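Local atomic coordinates of putative cytochrome P450 154A1 (Streptomyces coelicolor, PDB entry 1ODO), a protein that belongs to the cytochrome P450 family of haem proteins and binds a haem together with 4-phenyl-1H-imidazole. Residues Ala7-His18 against Thr23-Leu36. Residues are numbered along the deposited sequence; the frame is centred on the assembly and turned at random.
Sequences ALVLDPTGADHH and TLREGGPATWVDVL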
ATOM      1  N   ALA A   7      -5.210  21.841  15.129  1.00 24.85           N
ATOM      2  CA  ALA A   7      -4.632  20.756  14.283  1.00 25.32           C
ATOM      3  C   ALA A   7      -4.910  20.991  12.802  1.00 25.57           C
ATOM      4  O   ALA A   7      -5.962  21.519  12.439  1.00 25.90           O
ATOM      5  CB  ALA A   7      -5.212  19.410  14.703  1.00 25.72           C
ATOM      6  N   LEU A   8      -3.964  20.603  11.951  1.00 24.13           N
ATOM      7  CA  LEU A   8      -4.121  20.768  10.510  1.00 23.30           C
ATOM      8  C   LEU A   8      -4.995  19.613  10.043  1.00 21.74           C
ATOM      9  O   LEU A   8      -4.633  18.450  10.212  1.00 21.47           O
ATOM     10  CB  LEU A   8      -2.763  20.696   9.809  1.00 23.90           C
ATOM     11  CG  LEU A   8      -2.818  20.718   8.279  1.00 24.03           C
ATOM     12  CD1 LEU A   8      -3.353  22.059   7.801  1.00 26.71           C
ATOM     13  CD2 LEU A   8      -1.431  20.471   7.716  1.00 24.93           C
ATOM     14  N   VAL A   9      -6.141  19.926   9.448  1.00 20.49           N
ATOM     15  CA  VAL A   9      -7.042  18.882   8.977  1.00 19.11           C
ATOM     16  C   VAL A   9      -6.668  18.334   7.605  1.00 18.80           C
ATOM     17  O   VAL A   9      -6.701  19.049   6.608  1.00 17.94           O
ATOM     18  CB  VAL A   9      -8.497  19.393   8.929  1.00 19.56           C
ATOM     19  CG1 VAL A   9      -9.434  18.256   8.538  1.00 19.08           C
ATOM     20  CG2 VAL A   9      -8.890  19.960  10.282  1.00 19.46           C
ATOM     21  N   LEU A  10      -6.308  17.054   7.562  1.00 17.82           N
ATOM     22  CA  LEU A  10      -5.930  16.419   6.306  1.00 18.02           C
ATOM     23  C   LEU A  10      -7.189  16.110   5.496  1.00 16.92           C
ATOM     24  O   LEU A  10      -8.156  15.562   6.019  1.00 17.24           O
ATOM     25  CB  LEU A  10      -5.135  15.139   6.581  1.00 17.70           C
ATOM     26  CG  LEU A  10      -3.874  15.342   7.431  1.00 19.36           C
ATOM     27  CD1 LEU A  10      -3.112  14.030   7.533  1.00 20.92           C
ATOM     28  CD2 LEU A  10      -2.992  16.420   6.806  1.00 19.44           C
ATOM     29  N   ASP A  11      -7.162  16.480   4.219  1.00 15.35           N
ATOM     30  CA  ASP A  11      -8.272  16.274   3.293  1.00 15.10           C
ATOM     31  C   ASP A  11      -8.614  14.794   3.073  1.00 13.35           C
ATOM     32  O   ASP A  11      -7.836  14.051   2.480  1.00 12.34           O
ATOM     33  CB  ASP A  11      -7.919  16.962   1.968  1.00 15.35           C
ATOM     34  CG  ASP A  11      -8.997  16.823   0.914  1.00 17.62           C
ATOM     35  OD1 ASP A  11     -10.134  16.429   1.241  1.00 16.90           O
ATOM     36  OD2 ASP A  11      -8.694  17.125  -0.257  1.00 18.73           O
ATOM     37  N   PRO A  12      -9.797  14.356   3.542  1.00 13.39           N
ATOM     38  CA  PRO A  12     -10.228  12.959   3.391  1.00 13.24           C
ATOM     39  C   PRO A  12     -10.396  12.516   1.936  1.00 12.35           C
ATOM     40  O   PRO A  12     -10.397  11.321   1.650  1.00 12.80           O
ATOM     41  CB  PRO A  12     -11.565  12.917   4.139  1.00 14.31           C
ATOM     42  CG  PRO A  12     -11.467  14.048   5.118  1.00 16.63           C
ATOM     43  CD  PRO A  12     -10.791  15.126   4.310  1.00 14.36           C
ATOM     44  N   THR A  13     -10.547  13.472   1.025  1.00 12.10           N
ATOM     45  CA  THR A  13     -10.719  13.146  -0.393  1.00 14.73           C
ATOM     46  C   THR A  13      -9.406  13.058  -1.168  1.00 15.62           C
ATOM     47  O   THR A  13      -9.403  12.677  -2.340  1.00 15.02           O
ATOM     48  CB  THR A  13     -11.621  14.180  -1.103  1.00 15.54           C
ATOM     49  OG1 THR A  13     -10.922  15.424  -1.233  1.00 16.98           O
ATOM     50  CG2 THR A  13     -12.893  14.406  -0.302  1.00 17.26           C
ATOM     51  N   GLY A  14      -8.300  13.412  -0.515  1.00 14.23           N
ATOM     52  CA  GLY A  14      -6.993  13.368  -1.155  1.00 16.96           C
ATOM     53  C   GLY A  14      -6.937  14.104  -2.483  1.00 17.20           C
ATOM     54  O   GLY A  14      -6.238  13.686  -3.407  1.00 17.15           O
ATOM     55  N   ALA A  15      -7.653  15.221  -2.564  1.00 16.95           N
ATOM     56  CA  ALA A  15      -7.716  16.033  -3.775  1.00 16.81           C
ATOM     57  C   ALA A  15      -6.430  16.673  -4.295  1.00 16.81           C
ATOM     58  O   ALA A  15      -6.310  16.919  -5.497  1.00 18.07           O
ATOM     59  CB  ALA A  15      -8.788  17.116  -3.605  1.00 16.26           C
ATOM     60  N   ASP A  16      -5.472  16.948  -3.417  1.00 16.29           N
ATOM     61  CA  ASP A  16      -4.226  17.567  -3.859  1.00 16.57           C
ATOM     62  C   ASP A  16      -3.091  17.207  -2.908  1.00 15.80           C
ATOM     63  O   ASP A  16      -2.665  18.032  -2.093  1.00 14.00           O
ATOM     64  CB  ASP A  16      -4.410  19.086  -3.908  1.00 17.80           C
ATOM     65  CG  ASP A  16      -3.206  19.807  -4.479  1.00 20.92           C
ATOM     66  OD1 ASP A  16      -2.231  19.136  -4.880  1.00 20.83           O
ATOM     67  OD2 ASP A  16      -3.239  21.053  -4.532  1.00 22.89           O
ATOM     68  N   HIS A  17      -2.594  15.978  -3.026  1.00 13.48           N
ATOM     69  CA  HIS A  17      -1.518  15.519  -2.163  1.00 13.24           C
ATOM     70  C   HIS A  17      -0.189  16.249  -2.329  1.00 13.39           C
ATOM     71  O   HIS A  17       0.590  16.322  -1.380  1.00 12.20           O
ATOM     72  CB  HIS A  17      -1.328  13.999  -2.302  1.00 12.63           C
ATOM     73  CG  HIS A  17      -0.702  13.562  -3.591  1.00 12.55           C
ATOM     74  ND1 HIS A  17      -1.280  13.797  -4.821  1.00 14.60           N
ATOM     75  CD2 HIS A  17       0.433  12.865  -3.835  1.00 12.62           C
ATOM     76  CE1 HIS A  17      -0.528  13.262  -5.767  1.00 15.82           C
ATOM     77  NE2 HIS A  17       0.518  12.689  -5.196  1.00 14.57           N
ATOM     78  N   HIS A  18       0.077  16.795  -3.515  1.00 12.90           N
ATOM     79  CA  HIS A  18       1.336  17.513  -3.727  1.00 13.70           C
ATOM     80  C   HIS A  18       1.366  18.765  -2.859  1.00 13.22           C
ATOM     81  O   HIS A  18       2.386  19.085  -2.249  1.00 13.03           O
ATOM     82  CB  HIS A  18       1.512  17.921  -5.189  1.00 16.04           C
ATOM     83  CG  HIS A  18       1.732  16.768  -6.116  1.00 20.02           C
ATOM     84  ND1 HIS A  18       2.501  15.678  -5.773  1.00 21.56           N
ATOM     85  CD2 HIS A  18       1.318  16.553  -7.387  1.00 19.90           C
ATOM     86  CE1 HIS A  18       2.551  14.839  -6.792  1.00 19.81           C
ATOM     87  NE2 HIS A  18       1.842  15.347  -7.784  1.00 23.73           N
ATOM     88  N   THR A  23       2.468  21.663   2.631  1.00 14.52           N
ATOM     89  CA  THR A  23       1.817  22.188   3.820  1.00 13.90           C
ATOM     90  C   THR A  23       2.294  21.459   5.075  1.00 14.69           C
ATOM     91  O   THR A  23       2.565  22.085   6.103  1.00 14.16           O
ATOM     92  CB  THR A  23       0.289  22.067   3.694  1.00 15.48           C
ATOM     93  OG1 THR A  23      -0.139  22.744   2.504  1.00 18.33           O
ATOM     94  CG2 THR A  23      -0.400  22.690   4.902  1.00 15.25           C
ATOM     95  N   LEU A  24       2.406  20.139   4.994  1.00 12.03           N
ATOM     96  CA  LEU A  24       2.857  19.372   6.144  1.00 12.70           C
ATOM     97  C   LEU A  24       4.315  19.670   6.474  1.00 12.96           C
ATOM     98  O   LEU A  24       4.657  19.913   7.629  1.00 12.64           O
ATOM     99  CB  LEU A  24       2.685  17.873   5.887  1.00 11.72           C
ATOM    100  CG  LEU A  24       1.268  17.304   6.000  1.00 16.28           C
ATOM    101  CD1 LEU A  24       1.234  15.875   5.451  1.00 13.19           C
ATOM    102  CD2 LEU A  24       0.831  17.331   7.467  1.00 15.69           C
ATOM    103  N   ARG A  25       5.179  19.657   5.464  1.00 12.04           N
ATOM    104  CA  ARG A  25       6.588  19.928   5.711  1.00 12.38           C
ATOM    105  C   ARG A  25       6.840  21.364   6.186  1.00 13.11           C
ATOM    106  O   ARG A  25       7.899  21.673   6.733  1.00 11.23           O
ATOM    107  CB  ARG A  25       7.424  19.606   4.463  1.00 12.55           C
ATOM    108  CG  ARG A  25       7.568  18.093   4.195  1.00 12.03           C
ATOM    109  CD  ARG A  25       8.867  17.798   3.452  1.00 12.44           C
ATOM    110  NE  ARG A  25       8.974  18.638   2.265  1.00 13.44           N
ATOM    111  CZ  ARG A  25       8.461  18.336   1.077  1.00 15.16           C
ATOM    112  NH1 ARG A  25       7.815  17.189   0.895  1.00 13.39           N
ATOM    113  NH2 ARG A  25       8.552  19.210   0.081  1.00 15.10           N
ATOM    114  N   GLU A  26       5.854  22.231   5.986  1.00 13.71           N
ATOM    115  CA  GLU A  26       5.954  23.629   6.398  1.00 14.21           C
ATOM    116  C   GLU A  26       6.009  23.699   7.932  1.00 14.05           C
ATOM    117  O   GLU A  26       6.507  24.668   8.508  1.00 12.48           O
ATOM    118  CB  GLU A  26       4.722  24.379   5.881  1.00 17.59           C
ATOM    119  CG  GLU A  26       4.677  25.855   6.152  1.00 22.55           C
ATOM    120  CD  GLU A  26       3.403  26.486   5.608  1.00 23.59           C
ATOM    121  OE1 GLU A  26       3.013  26.145   4.472  1.00 21.09           O
ATOM    122  OE2 GLU A  26       2.798  27.323   6.312  1.00 26.76           O
ATOM    123  N   GLY A  27       5.500  22.658   8.588  1.00 12.22           N
ATOM    124  CA  GLY A  27       5.501  22.632  10.043  1.00 12.15           C
ATOM    125  C   GLY A  27       6.761  22.073  10.683  1.00 12.14           C
ATOM    126  O   GLY A  27       6.822  21.897  11.898  1.00 13.43           O
ATOM    127  N   GLY A  28       7.774  21.803   9.871  1.00 11.52           N
ATOM    128  CA  GLY A  28       9.007  21.263  10.410  1.00 10.90           C
ATOM    129  C   GLY A  28       8.962  19.746  10.374  1.00 11.94           C
ATOM    130  O   GLY A  28       8.167  19.162   9.628  1.00 11.23           O
ATOM    131  N   PRO A  29       9.785  19.075  11.187  1.00 12.86           N
ATOM    132  CA  PRO A  29       9.818  17.609  11.217  1.00 13.17           C
ATOM    133  C   PRO A  29       8.494  16.930  11.552  1.00 13.42           C
ATOM    134  O   PRO A  29       8.211  15.842  11.051  1.00 12.97           O
ATOM    135  CB  PRO A  29      10.919  17.309  12.239  1.00 14.67           C
ATOM    136  CG  PRO A  29      10.928  18.531  13.120  1.00 16.09           C
ATOM    137  CD  PRO A  29      10.761  19.647  12.130  1.00 13.69           C
ATOM    138  N   ALA A  30       7.677  17.573  12.383  1.00 13.61           N
ATOM    139  CA  ALA A  30       6.388  17.001  12.763  1.00 13.88           C
ATOM    140  C   ALA A  30       5.320  18.072  12.941  1.00 15.54           C
ATOM    141  O   ALA A  30       5.622  19.213  13.296  1.00 15.34           O
ATOM    142  CB  ALA A  30       6.540  16.196  14.059  1.00 15.35           C
ATOM    143  N   THR A  31       4.067  17.696  12.690  1.00 14.81           N
ATOM    144  CA  THR A  31       2.941  18.608  12.818  1.00 14.89           C
ATOM    145  C   THR A  31       1.729  17.877  13.385  1.00 14.47           C
ATOM    146  O   THR A  31       1.453  16.735  13.015  1.00 13.00           O
ATOM    147  CB  THR A  31       2.518  19.206  11.451  1.00 17.73           C
ATOM    148  OG1 THR A  31       3.606  19.939  10.878  1.00 21.47           O
ATOM    149  CG2 THR A  31       1.326  20.140  11.631  1.00 19.88           C
ATOM    150  N   TRP A  32       1.014  18.544  14.285  1.00 13.56           N
ATOM    151  CA  TRP A  32      -0.178  17.979  14.911  1.00 14.66           C
ATOM    152  C   TRP A  32      -1.275  18.121  13.851  1.00 14.15           C
ATOM    153  O   TRP A  32      -1.588  19.233  13.419  1.00 14.48           O
ATOM    154  CB  TRP A  32      -0.520  18.789  16.172  1.00 15.57           C
ATOM    155  CG  TRP A  32      -1.615  18.232  17.049  1.00 15.16           C
ATOM    156  CD1 TRP A  32      -2.779  18.858  17.399  1.00 17.09           C
ATOM    157  CD2 TRP A  32      -1.610  16.981  17.750  1.00 16.01           C
ATOM    158  NE1 TRP A  32      -3.495  18.080  18.279  1.00 17.15           N
ATOM    159  CE2 TRP A  32      -2.801  16.922  18.512  1.00 16.41           C
ATOM    160  CE3 TRP A  32      -0.716  15.904  17.811  1.00 14.48           C
ATOM    161  CZ2 TRP A  32      -3.119  15.829  19.326  1.00 15.89           C
ATOM    162  CZ3 TRP A  32      -1.033  14.815  18.621  1.00 15.55           C
ATOM    163  CH2 TRP A  32      -2.225  14.789  19.368  1.00 17.20           C
ATOM    164  N   VAL A  33      -1.840  17.000  13.413  1.00 12.81           N
ATOM    165  CA  VAL A  33      -2.887  17.032  12.398  1.00 11.32           C
ATOM    166  C   VAL A  33      -4.151  16.295  12.825  1.00 12.72           C
ATOM    167  O   VAL A  33      -4.183  15.624  13.859  1.00 11.79           O
ATOM    168  CB  VAL A  33      -2.400  16.393  11.066  1.00 12.90           C
ATOM    169  CG1 VAL A  33      -1.144  17.102  10.559  1.00 10.88           C
ATOM    170  CG2 VAL A  33      -2.119  14.904  11.278  1.00 12.30           C
ATOM    171  N   ASP A  34      -5.192  16.431  12.014  1.00 12.68           N
ATOM    172  CA  ASP A  34      -6.460  15.778  12.284  1.00 13.47           C
ATOM    173  C   ASP A  34      -6.711  14.792  11.150  1.00 13.61           C
ATOM    174  O   ASP A  34      -6.703  15.166   9.977  1.00 15.03           O
ATOM    175  CB  ASP A  34      -7.598  16.799  12.337  1.00 13.78           C
ATOM    176  CG  ASP A  34      -8.951  16.148  12.526  1.00 16.84           C
ATOM    177  OD1 ASP A  34      -9.532  16.285  13.622  1.00 18.72           O
ATOM    178  OD2 ASP A  34      -9.426  15.486  11.577  1.00 15.75           O
ATOM    179  N   VAL A  35      -6.912  13.528  11.506  1.00 13.85           N
ATOM    180  CA  VAL A  35      -7.167  12.481  10.520  1.00 14.16           C
ATOM    181  C   VAL A  35      -8.572  11.955  10.794  1.00 13.67           C
ATOM    182  O   VAL A  35      -8.769  11.094  11.650  1.00 13.92           O
ATOM    183  CB  VAL A  35      -6.147  11.327  10.653  1.00 14.95           C
ATOM    184  CG1 VAL A  35      -6.408  10.261   9.588  1.00 13.58           C
ATOM    185  CG2 VAL A  35      -4.737  11.873  10.521  1.00 17.17           C
ATOM    186  N   LEU A  36      -9.546  12.504  10.076  1.00 14.19           N
ATOM    187  CA  LEU A  36     -10.941  12.108  10.228  1.00 14.96           C
ATOM    188  C   LEU A  36     -11.428  12.158  11.679  1.00 15.93           C
ATOM    189  O   LEU A  36     -12.126  11.255  12.146  1.00 15.65           O
ATOM    190  CB  LEU A  36     -11.165  10.710   9.633  1.00 14.90           C
ATOM    191  CG  LEU A  36     -11.320  10.677   8.104  1.00 17.46           C
ATOM    192  CD1 LEU A  36      -9.992  10.998   7.427  1.00 17.32           C
ATOM    193  CD2 LEU A  36     -11.811   9.304   7.671  1.00 18.58           C
TER
HETATM  194  O   HOH W   1      -9.031  14.730   8.392  1.00 15.67           O
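The Leu10 side chain packs against both strand 30-35 and Leu24 of helix 17-25. Its CB lies 3.7 Å from the carbonyl O of Asp34. CG is 3.8 Å from Asp34 O and also nears CB of Val33. With CG anti to the carbonyl carbon, beside the backbone N (chi1 -57°), the branch stays near Asp34 O. CD1 rests against both Val33 CG2 and Val35 CG2, 4.0 Å from each. CD2 meets CD2 of Leu24, the two side chains crossing at about a right angle. Leu316 of strand 314-317 also packs on Leu10.

The backbones form a short parallel ladder. Leu8 N donates to Trp32 O, Asp34 N to Leu8 O at 2.8 Å, and Leu10 N to Asp34 O. Strand 8-9, helix 17-25 and strand 30-35 make a beta-alpha-beta unit, with strand 8-9 at the edge of the mixed sheet of this P450 fold. From the helix, Thr23 CG2 touches Leu8 CD2 at 3.7 Å.

Past the ladder, a water bridges the diverging chains. It accepts from Leu36 N and lies 2.7 Å from Leu10 O and 2.8 Å from Asp34 O. On the sheet face opposite Leu8 and Val33, the Val9 and Asp34 side chains lie side by side. Asp34 OD1 is hydrogen-bonded to Gln39 NE2 and OD2 to Gly37 N.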